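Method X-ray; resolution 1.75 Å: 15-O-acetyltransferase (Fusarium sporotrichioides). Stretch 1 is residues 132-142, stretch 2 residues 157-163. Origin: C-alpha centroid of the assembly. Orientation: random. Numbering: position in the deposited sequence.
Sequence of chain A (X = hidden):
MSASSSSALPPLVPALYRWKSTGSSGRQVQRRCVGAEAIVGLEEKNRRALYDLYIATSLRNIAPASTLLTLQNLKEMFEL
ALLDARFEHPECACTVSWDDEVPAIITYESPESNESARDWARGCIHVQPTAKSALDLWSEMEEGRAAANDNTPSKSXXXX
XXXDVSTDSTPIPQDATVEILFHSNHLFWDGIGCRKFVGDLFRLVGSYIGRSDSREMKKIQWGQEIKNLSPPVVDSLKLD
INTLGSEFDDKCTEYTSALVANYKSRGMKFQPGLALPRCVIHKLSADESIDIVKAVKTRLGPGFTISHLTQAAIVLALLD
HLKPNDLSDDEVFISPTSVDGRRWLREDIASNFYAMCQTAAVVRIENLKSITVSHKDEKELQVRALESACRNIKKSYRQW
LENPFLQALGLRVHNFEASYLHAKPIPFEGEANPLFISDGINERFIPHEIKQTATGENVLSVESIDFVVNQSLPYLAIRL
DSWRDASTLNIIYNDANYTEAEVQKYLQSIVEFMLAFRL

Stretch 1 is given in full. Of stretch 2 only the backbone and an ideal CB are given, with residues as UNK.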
# COMPACT_ATOMS: atom_id res chain seq x y z
N LYS A 132 -17.51 -16.80 -1.36
CA LYS A 132 -16.16 -16.35 -1.73
C LYS A 132 -15.60 -15.36 -0.71
O LYS A 132 -16.34 -14.53 -0.15
CB LYS A 132 -16.08 -15.81 -3.17
CG LYS A 132 -16.55 -14.39 -3.39
CD LYS A 132 -16.59 -13.98 -4.90
CE LYS A 132 -17.81 -14.59 -5.62
NZ LYS A 132 -18.26 -13.80 -6.80
N SER A 133 -14.30 -15.48 -0.46
CA SER A 133 -13.58 -14.53 0.39
C SER A 133 -13.28 -13.23 -0.38
O SER A 133 -13.42 -13.19 -1.60
CB SER A 133 -12.25 -15.13 0.85
OG SER A 133 -11.33 -15.20 -0.22
N ALA A 134 -12.84 -12.20 0.34
CA ALA A 134 -12.41 -10.96 -0.31
C ALA A 134 -11.27 -11.22 -1.32
O ALA A 134 -11.28 -10.66 -2.43
CB ALA A 134 -12.01 -9.90 0.75
N LEU A 135 -10.28 -12.04 -0.95
CA LEU A 135 -9.19 -12.35 -1.88
C LEU A 135 -9.62 -13.21 -3.06
O LEU A 135 -9.04 -13.11 -4.12
CB LEU A 135 -7.96 -12.94 -1.17
CG LEU A 135 -7.24 -11.91 -0.28
CD1 LEU A 135 -6.08 -12.54 0.47
CD2 LEU A 135 -6.76 -10.68 -1.05
N ASP A 136 -10.63 -14.06 -2.86
CA ASP A 136 -11.22 -14.82 -3.98
C ASP A 136 -11.78 -13.84 -5.01
O ASP A 136 -11.59 -14.00 -6.20
CB ASP A 136 -12.39 -15.71 -3.52
CG ASP A 136 -11.94 -16.94 -2.76
OD1 ASP A 136 -10.76 -17.32 -2.84
OD2 ASP A 136 -12.80 -17.53 -2.06
N LEU A 137 -12.45 -12.82 -4.52
CA LEU A 137 -13.02 -11.79 -5.39
C LEU A 137 -11.93 -10.97 -6.10
O LEU A 137 -12.07 -10.63 -7.28
CB LEU A 137 -13.94 -10.89 -4.59
CG LEU A 137 -14.61 -9.77 -5.38
CD1 LEU A 137 -15.43 -10.33 -6.55
CD2 LEU A 137 -15.48 -8.93 -4.40
N TRP A 138 -10.85 -10.67 -5.40
CA TRP A 138 -9.72 -10.01 -6.05
C TRP A 138 -9.29 -10.83 -7.28
O TRP A 138 -9.13 -10.30 -8.39
CB TRP A 138 -8.57 -9.87 -5.04
CG TRP A 138 -7.27 -9.40 -5.67
CD1 TRP A 138 -7.07 -8.26 -6.34
CD2 TRP A 138 -6.03 -10.11 -5.69
NE1 TRP A 138 -5.76 -8.18 -6.79
CE2 TRP A 138 -5.11 -9.32 -6.40
CE3 TRP A 138 -5.61 -11.33 -5.17
CZ2 TRP A 138 -3.78 -9.69 -6.59
CZ3 TRP A 138 -4.28 -11.72 -5.35
CH2 TRP A 138 -3.38 -10.90 -6.06
N SER A 139 -9.09 -12.13 -7.05
CA SER A 139 -8.68 -13.05 -8.12
C SER A 139 -9.65 -12.96 -9.29
O SER A 139 -9.24 -12.87 -10.46
CB SER A 139 -8.61 -14.49 -7.58
OG SER A 139 -7.52 -14.63 -6.68
N GLU A 140 -10.94 -12.97 -8.98
CA GLU A 140 -11.97 -12.98 -10.00
C GLU A 140 -11.96 -11.66 -10.77
O GLU A 140 -12.11 -11.65 -12.00
CB GLU A 140 -13.32 -13.22 -9.33
CG GLU A 140 -14.48 -13.01 -10.22
CD GLU A 140 -15.78 -13.04 -9.46
OE1 GLU A 140 -16.70 -12.27 -9.84
OE2 GLU A 140 -15.87 -13.81 -8.47
N MET A 141 -11.76 -10.56 -10.05
CA MET A 141 -11.76 -9.25 -10.66
C MET A 141 -10.55 -9.07 -11.58
O MET A 141 -10.66 -8.52 -12.70
CB MET A 141 -11.79 -8.16 -9.58
CG MET A 141 -13.13 -8.03 -8.91
SD MET A 141 -13.02 -6.85 -7.52
CE MET A 141 -12.73 -5.31 -8.37
N GLU A 142 -9.42 -9.59 -11.14
CA GLU A 142 -8.21 -9.51 -11.95
C GLU A 142 -8.30 -10.41 -13.18
O GLU A 142 -7.90 -10.01 -14.27
CB GLU A 142 -6.98 -9.77 -11.11
CG GLU A 142 -6.70 -8.62 -10.15
CD GLU A 142 -6.50 -7.29 -10.88
OE1 GLU A 142 -5.91 -7.28 -11.99
OE2 GLU A 142 -6.95 -6.24 -10.38
N UNK A 157 -11.85 4.74 -5.04
CA UNK A 157 -12.17 3.66 -4.09
C UNK A 157 -13.56 3.09 -4.33
O UNK A 157 -14.52 3.82 -4.67
CB UNK A 157 -12.07 4.17 -2.65
N UNK A 158 -13.64 1.77 -4.23
CA UNK A 158 -14.91 1.07 -4.18
C UNK A 158 -14.83 -0.01 -3.11
O UNK A 158 -13.73 -0.45 -2.75
CB UNK A 158 -15.26 0.47 -5.54
N UNK A 159 -16.00 -0.47 -2.63
CA UNK A 159 -16.08 -1.51 -1.58
C UNK A 159 -16.99 -2.61 -2.06
O UNK A 159 -18.02 -2.32 -2.69
CB UNK A 159 -16.59 -0.94 -0.25
N UNK A 160 -16.64 -3.86 -1.74
CA UNK A 160 -17.49 -5.01 -1.99
C UNK A 160 -17.74 -5.76 -0.69
O UNK A 160 -16.79 -6.20 -0.05
CB UNK A 160 -16.86 -5.93 -3.03
N UNK A 161 -19.00 -5.87 -0.30
CA UNK A 161 -19.38 -6.53 0.96
C UNK A 161 -19.89 -7.91 0.60
O UNK A 161 -20.76 -8.05 -0.26
CB UNK A 161 -20.43 -5.73 1.73
N UNK A 162 -19.33 -8.92 1.23
CA UNK A 162 -19.62 -10.30 0.87
C UNK A 162 -20.00 -11.03 2.13
O UNK A 162 -19.37 -10.85 3.17
CB UNK A 162 -18.43 -10.97 0.18
N UNK A 163 -21.01 -11.89 2.06
CA UNK A 163 -21.32 -12.74 3.20
C UNK A 163 -22.03 -13.98 2.67
O UNK A 163 -22.81 -13.89 1.72
CB UNK A 163 -22.18 -12.00 4.23

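Residues 158-163 of stretch 2 form a strand that passes the helix 134-142 at an angle of 126° between their N-to-C directions, with the axes 10.0 Å apart at closest approach. Extended backbone angles alternate the CA-to-CB bonds, so positions 158, 160 and 162 point toward the helix, whose Leu137 and Met141 point back.

Position 157 precedes the strand, and nothing of stretch 1 lies within 5.5 Å of its ideal CB. Stretch 1 therefore sets no preference there; the residue is Ile157.

At position 158 the CB points toward stretch 1 but has nothing within 5.5 Å, so a small side chain would fall short. A long one, polar or apolar, could reach the methyl end of Met141, which offers no charge or hydrogen-bonding group. The residue is Glu158, and its OE2 lies 3.7 Å from Met141 CE, a van der Waals contact that leaves the carboxylate without a polar partner in stretch 1.

Position 159 is out of reach of the helix, so many residues would do. It is Leu159.

Position 160 is more constrained. Its ideal CB is 3.6 Å from Leu137 CD2, and the sulfur and terminal methyl of Met141 lie further along the helix. This apolar surface would suit Leu, Ile, Met or an aromatic residue. The residue is Phe160, with chi1 in the m well. Its CB packs 3.6 Å from Leu137 CD2, while CE2 comes within 3.7 Å of Met141 CE. Met141 SD is 4.3 Å from the ring centroid and 30° off the ring normal, an oblique sulfur-aromatic contact.

Position 161 points away, so stretch 1 leaves its choice open; the residue is Leu161.

Position 162 faces the start of the helix. The ideal CB is 4.1 Å from Lys132 O, and Leu137 CD2 offers an apolar surface nearby. A medium-sized aliphatic residue such as Leu, Ile or Met would fit. The residue is Leu162, whose CA is 7.3 Å from Ala134 CA, and it has the largest area covered by stretch 1, 81 Å². Leu162 CD1 lies 3.7 Å from both Lys132 O and Ser133 O and 3.9 Å from Ala134 N, and both Leu162 CD1 and Leu162 CD2 lie 3.9 Å from Leu137 CD2.

Position 163 points away again, so stretch 1 would tolerate a side chain of any kind; the residue is Ser163, whose OG is hydrogen-bonded elsewhere in the structure.

Stretch 2 157-163: IELFLLS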
# COMPACT_ATOMS: atom_id res chain seq x y z
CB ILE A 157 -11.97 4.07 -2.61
CG1 ILE A 157 -11.88 2.82 -1.71
CG2 ILE A 157 -13.05 5.05 -2.15
CD1 ILE A 157 -11.51 3.14 -0.25
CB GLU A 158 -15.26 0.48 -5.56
CG GLU A 158 -14.26 -0.51 -6.16
CD GLU A 158 -14.66 -1.01 -7.54
OE1 GLU A 158 -15.78 -0.65 -8.00
OE2 GLU A 158 -13.88 -1.81 -8.14
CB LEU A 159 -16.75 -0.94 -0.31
CG LEU A 159 -15.96 -0.18 0.74
CD1 LEU A 159 -15.43 1.13 0.16
CD2 LEU A 159 -16.82 0.11 1.98
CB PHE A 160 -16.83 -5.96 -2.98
CG PHE A 160 -16.55 -5.34 -4.31
CD1 PHE A 160 -17.47 -5.45 -5.34
CD2 PHE A 160 -15.34 -4.68 -4.53
CE1 PHE A 160 -17.22 -4.86 -6.57
CE2 PHE A 160 -15.06 -4.10 -5.75
CZ PHE A 160 -16.00 -4.19 -6.78
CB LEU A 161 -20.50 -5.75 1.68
CG LEU A 161 -20.37 -4.21 1.80
CD1 LEU A 161 -21.64 -3.56 2.36
CD2 LEU A 161 -19.15 -3.79 2.57
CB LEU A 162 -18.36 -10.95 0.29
CG LEU A 162 -17.55 -10.17 -0.77
CD1 LEU A 162 -16.27 -10.93 -1.11
CD2 LEU A 162 -18.41 -9.92 -2.01
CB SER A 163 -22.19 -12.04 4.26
OG SER A 163 -22.24 -12.79 5.49
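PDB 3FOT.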